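Local atomic coordinates of putative ketosteroid isomerase (Parabacteroides distasonis ATCC 8503, PDB entry 3KE7), a protein that is of unproven function but, as a putative ketosteroid isomerase with a SnoaL-like domain of the NTF2 clan, probably binds a small molecule in its pocket. Residues Leu38-Val43 / Val111-Pro116; Thr52-Leu57 / Arg61-Gly66. One frame throughout, in Å; residues are numbered along the deposited sequence. Where two conformers were deposited one is given.

Contact 1: Leu38-Val43 / Val111-Pro116; sequences LSDTDV and VYRRNP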
# COMPACT_ATOMS: atom_id res chain seq x y z
N LEU B 38 9.68 13.15 -5.76
CA LEU B 38 10.07 12.11 -4.85
C LEU B 38 9.71 10.72 -5.37
O LEU B 38 10.12 9.71 -4.80
CB LEU B 38 9.37 12.34 -3.52
CG LEU B 38 9.69 11.50 -2.29
CD1 LEU B 38 11.17 11.39 -2.06
CD2 LEU B 38 9.00 12.08 -1.08
N SER B 39 8.94 10.64 -6.46
CA SER B 39 8.48 9.35 -7.00
C SER B 39 9.35 8.85 -8.15
O SER B 39 9.93 9.64 -8.90
CB SER B 39 7.01 9.48 -7.48
OG SER B 39 6.11 9.73 -6.41
N ASP B 40 9.38 7.52 -8.32
CA ASP B 40 10.12 6.89 -9.37
C ASP B 40 9.28 6.64 -10.63
O ASP B 40 8.06 6.76 -10.66
CB ASP B 40 10.74 5.57 -8.90
CG ASP B 40 12.17 5.44 -9.27
OD1 ASP B 40 12.57 6.05 -10.32
OD2 ASP B 40 12.90 4.67 -8.56
N THR B 41 9.98 6.28 -11.70
CA THR B 41 9.35 6.13 -13.00
C THR B 41 8.20 5.12 -13.04
O THR B 41 7.28 5.29 -13.83
CB THR B 41 10.38 5.79 -14.12
OG1 THR B 41 11.09 4.57 -13.80
CG2 THR B 41 11.33 6.95 -14.31
N ASP B 42 8.27 4.10 -12.19
CA ASP B 42 7.31 2.99 -12.15
C ASP B 42 6.26 3.17 -11.07
O ASP B 42 5.57 2.20 -10.71
CB ASP B 42 8.06 1.67 -11.99
CG ASP B 42 8.87 1.60 -10.73
OD1 ASP B 42 9.52 2.62 -10.31
OD2 ASP B 42 8.92 0.47 -10.16
N VAL B 43 6.06 4.39 -10.61
CA VAL B 43 5.15 4.62 -9.51
C VAL B 43 3.70 4.24 -9.87
O VAL B 43 3.24 4.46 -10.98
CB VAL B 43 5.25 6.09 -9.05
CG1 VAL B 43 4.75 7.07 -10.21
CG2 VAL B 43 4.50 6.33 -7.76
N VAL B 111 5.16 3.18 -0.47
CA VAL B 111 6.27 2.25 -0.57
C VAL B 111 7.44 3.02 -1.22
O VAL B 111 7.31 3.52 -2.32
CB VAL B 111 5.96 1.03 -1.38
CG1 VAL B 111 7.20 0.11 -1.38
CG2 VAL B 111 4.74 0.28 -0.80
N TYR B 112 8.57 3.11 -0.50
CA TYR B 112 9.80 3.73 -0.96
C TYR B 112 10.83 2.65 -1.29
O TYR B 112 10.89 1.60 -0.61
CB TYR B 112 10.42 4.60 0.16
CG TYR B 112 9.77 5.94 0.43
CD1 TYR B 112 8.59 6.04 1.12
CD2 TYR B 112 10.40 7.12 0.05
CE1 TYR B 112 8.04 7.25 1.47
CE2 TYR B 112 9.85 8.35 0.34
CZ TYR B 112 8.66 8.41 1.05
OH TYR B 112 8.13 9.65 1.39
N ARG B 113 11.59 2.87 -2.35
CA ARG B 113 12.62 1.99 -2.79
C ARG B 113 13.92 2.75 -2.86
O ARG B 113 13.95 3.85 -3.41
CB ARG B 113 12.29 1.38 -4.17
CG ARG B 113 13.39 0.42 -4.74
CD ARG B 113 13.02 -0.19 -6.09
NE ARG B 113 12.83 0.87 -7.05
CZ ARG B 113 11.91 0.89 -8.04
NH1 ARG B 113 11.07 -0.14 -8.24
NH2 ARG B 113 11.80 1.96 -8.82
N ARG B 114 14.97 2.16 -2.31
CA ARG B 114 16.28 2.77 -2.33
C ARG B 114 16.91 2.44 -3.67
O ARG B 114 17.06 1.27 -4.00
CB ARG B 114 17.13 2.23 -1.17
CG ARG B 114 18.51 2.95 -1.07
CD ARG B 114 19.29 2.47 0.15
NE ARG B 114 19.47 1.04 0.08
CZ ARG B 114 19.44 0.20 1.11
NH1 ARG B 114 19.28 0.64 2.37
NH2 ARG B 114 19.57 -1.10 0.88
N ASN B 115 17.25 3.47 -4.43
CA ASN B 115 17.91 3.31 -5.71
C ASN B 115 19.42 3.13 -5.49
O ASN B 115 19.90 3.33 -4.38
CB ASN B 115 17.54 4.43 -6.73
CG ASN B 115 18.14 5.86 -6.42
OD1 ASN B 115 19.17 6.02 -5.73
ND2 ASN B 115 17.51 6.91 -7.07
N PRO B 116 20.14 2.69 -6.53
CA PRO B 116 21.61 2.50 -6.40
C PRO B 116 22.37 3.74 -5.93
O PRO B 116 23.42 3.60 -5.30
CB PRO B 116 22.03 2.13 -7.81
CG PRO B 116 20.88 1.34 -8.34
CD PRO B 116 19.61 1.92 -7.67
O HOH W 1 14.16 3.40 -6.33

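Contact 2: Thr52-Leu57 / Arg61-Gly66; sequences TKIEGL and RTYYKG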
# COMPACT_ATOMS: atom_id res chain seq x y z
N THR B 52 -9.56 4.55 -11.72
CA THR B 52 -8.60 3.44 -11.83
C THR B 52 -7.23 3.98 -11.43
O THR B 52 -6.99 5.21 -11.51
CB THR B 52 -8.62 2.86 -13.27
OG1 THR B 52 -7.93 1.64 -13.26
CG2 THR B 52 -7.98 3.84 -14.29
N LYS B 53 -6.35 3.11 -10.99
CA LYS B 53 -5.07 3.58 -10.50
C LYS B 53 -4.21 4.25 -11.59
O LYS B 53 -4.30 3.93 -12.79
CB LYS B 53 -4.26 2.46 -9.80
CG LYS B 53 -3.69 1.39 -10.76
CD LYS B 53 -3.30 0.19 -10.00
CE LYS B 53 -2.54 -0.85 -10.80
NZ LYS B 53 -3.24 -1.20 -12.07
N ILE B 54 -3.41 5.22 -11.17
CA ILE B 54 -2.39 5.86 -11.96
C ILE B 54 -1.19 4.96 -12.04
O ILE B 54 -0.80 4.37 -11.06
CB ILE B 54 -2.04 7.26 -11.39
CG1 ILE B 54 -3.10 8.24 -11.83
CG2 ILE B 54 -0.64 7.70 -11.84
CD1 ILE B 54 -2.98 9.66 -11.19
N GLU B 55 -0.64 4.87 -13.24
CA GLU B 55 0.56 4.04 -13.51
C GLU B 55 1.58 4.82 -14.26
O GLU B 55 1.38 5.23 -15.44
CB GLU B 55 0.20 2.82 -14.30
CG GLU B 55 -0.77 1.97 -13.60
CD GLU B 55 -1.23 0.79 -14.38
OE1 GLU B 55 -0.42 0.19 -15.16
OE2 GLU B 55 -2.44 0.42 -14.16
N GLY B 56 2.73 4.94 -13.65
CA GLY B 56 3.85 5.61 -14.24
C GLY B 56 3.98 7.06 -13.85
O GLY B 56 3.00 7.75 -13.63
N LEU B 57 5.22 7.52 -13.80
CA LEU B 57 5.50 8.85 -13.40
C LEU B 57 4.92 9.87 -14.33
O LEU B 57 4.55 10.96 -13.88
CB LEU B 57 7.00 9.04 -13.30
CG LEU B 57 7.50 10.32 -12.65
CD1 LEU B 57 7.02 10.45 -11.23
CD2 LEU B 57 9.08 10.31 -12.68
N ARG B 61 2.61 12.82 -12.96
CA ARG B 61 2.96 14.21 -13.24
C ARG B 61 1.78 14.96 -13.83
O ARG B 61 1.45 16.03 -13.36
CB ARG B 61 4.18 14.27 -14.15
CG ARG B 61 4.60 15.69 -14.42
CD ARG B 61 5.65 15.78 -15.54
NE ARG B 61 6.62 14.71 -15.43
CZ ARG B 61 7.64 14.69 -14.58
NH1 ARG B 61 7.85 15.70 -13.73
NH2 ARG B 61 8.46 13.63 -14.58
N THR B 62 1.15 14.40 -14.84
CA THR B 62 -0.03 15.02 -15.45
C THR B 62 -1.14 15.27 -14.44
O THR B 62 -1.75 16.34 -14.43
CB THR B 62 -0.53 14.12 -16.60
OG1 THR B 62 0.53 14.02 -17.56
CG2 THR B 62 -1.80 14.71 -17.27
N TYR B 63 -1.39 14.30 -13.57
CA TYR B 63 -2.40 14.45 -12.53
C TYR B 63 -2.04 15.59 -11.55
O TYR B 63 -2.85 16.48 -11.25
CB TYR B 63 -2.53 13.12 -11.78
CG TYR B 63 -3.56 13.12 -10.70
CD1 TYR B 63 -4.88 13.35 -10.98
CD2 TYR B 63 -3.20 12.85 -9.38
CE1 TYR B 63 -5.83 13.34 -9.98
CE2 TYR B 63 -4.14 12.78 -8.39
CZ TYR B 63 -5.46 13.06 -8.70
OH TYR B 63 -6.46 13.06 -7.72
N TYR B 64 -0.80 15.58 -11.08
CA TYR B 64 -0.35 16.57 -10.12
C TYR B 64 -0.28 17.98 -10.69
O TYR B 64 -0.47 18.97 -9.97
CB TYR B 64 1.05 16.17 -9.55
CG TYR B 64 0.99 15.42 -8.27
CD1 TYR B 64 0.68 14.10 -8.22
CD2 TYR B 64 1.25 16.07 -7.09
CE1 TYR B 64 0.64 13.41 -7.03
CE2 TYR B 64 1.20 15.41 -5.87
CZ TYR B 64 0.91 14.08 -5.85
OH TYR B 64 0.85 13.46 -4.59
N LYS B 65 -0.09 18.09 -12.00
CA LYS B 65 -0.08 19.40 -12.64
C LYS B 65 -1.42 20.11 -12.47
O LYS B 65 -1.47 21.33 -12.52
CB LYS B 65 0.21 19.28 -14.13
CG LYS B 65 1.68 19.03 -14.43
CD LYS B 65 1.95 18.64 -15.92
CE LYS B 65 1.35 19.60 -16.90
NZ LYS B 65 2.10 20.92 -16.97
N GLY B 66 -2.49 19.36 -12.24
CA GLY B 66 -3.82 19.95 -12.10
C GLY B 66 -4.23 20.19 -10.67
O GLY B 66 -5.30 20.73 -10.43

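Contact 1: Leu38-Val43 / Val111-Pro116
Arg113 reaches Asp40 and Asp42 with a chain that runs straight through its first two torsions (CG anti to the backbone N, chi1 179°) and then bends at chi3, which brings the guanidinium group up to both carboxylates. Asp42 meets it end-on: Arg113 NH1 bonds Asp42 OD2 at 2.9 Å through the syn lone pair, while Arg113 NH2 bonds Asp42 OD1 at 2.8 Å, the two planes 12° apart. The same NH2 donates to Asp40 OD2 at 2.9 Å. Here the planes lie 58° apart, and the donor comes from above the Asp40 carboxylate while the oxygen stays in the guanidinium plane. At that edge a water accepts from Arg113 NE and donates to Asp40 OD2 and Arg113 O. Leu38 CD2 sits 3.6 Å from Tyr112 OH, which hydrogen-bonds Glu23 of helix 15-28. A methionine in place of Arg113 would probably leave both carboxylates without their cation, close together at the chain corner of Thr41 and Asp42, and the water without its NE donor. Two acids sharing one arginine, with all three guanidinium nitrogens engaged, imply a salt-bridge network that fixes the group's rotation and would favour ionised aspartates, tying the Asp40-Val43 turn to strand 102-114.

Contact 2: Thr52-Leu57 / Arg61-Gly66
The Tyr63 ring meets Ile54 at its root: the CD1 methyl of Ile54 approaches the ring obliquely, 3.5 Å from Tyr63 CG and equally near Tyr63 CB, and the two side chains cross at about a right angle. Of the ortho carbons, Tyr63 CD2 is closer to that methyl, at 3.7 Å, than Tyr63 CD1, at 4.2 Å, so the touch is off-centre. Ile54 has its CD1 anti to CA (chi2 173°), which stretches the CG1 branch out to the tyrosine. The far end of the ring is held elsewhere, its hydroxyl hydrogen-bonded to Asp47 and Ser49. The other flat group, the Arg61 guanidinium, is also approached obliquely, by Leu57: the CD2 methyl of Leu57 lies 3.9 Å from Arg61 NH2. The same NH2 makes a salt bridge to Glu58, so the leucine adds apolar contact alongside the ion pair. In the backbone, Arg61 N donates to Leu57 O at 2.8 Å, the N-H...O angle 164°. This is the helical bond from the N-H of i+4 to the C=O of i, in the first turn of helix 57-65, with Gly56 at the N-cap. Strand 54-55 thus runs through Gly56 into helix 57-65, which leaves at a steep angle to it, a strand-to-helix connection at the edge of the NTF2-like sheet, where the side chain of Tyr63 lies about 6 Å from the bound bicine.

From the N terminus the chain passes helices 15-28 and 34-38 before reaching 38-43, the first half of contact 1. It turns there into strand 43-46, continues to strand 54-55 and enters helix 57-65, so contact 2 closes a short loop with three residues between its segments. Strands 74-85, 88-99 and 102-114 follow, and only at 111-116 does contact 1 close, a long loop that encloses contact 2. The two touch directly: Val43 O lies 2.8 Å from Gly56 N, and Thr41 O 3.0 Å from Leu57 N, both probable hydrogen bonds. Contact 1 ties the turn leading into strand 43-46 to strand 102-114, contact 2 ties edge strand 54-55 to helix 57-65, and both reach the second subunit.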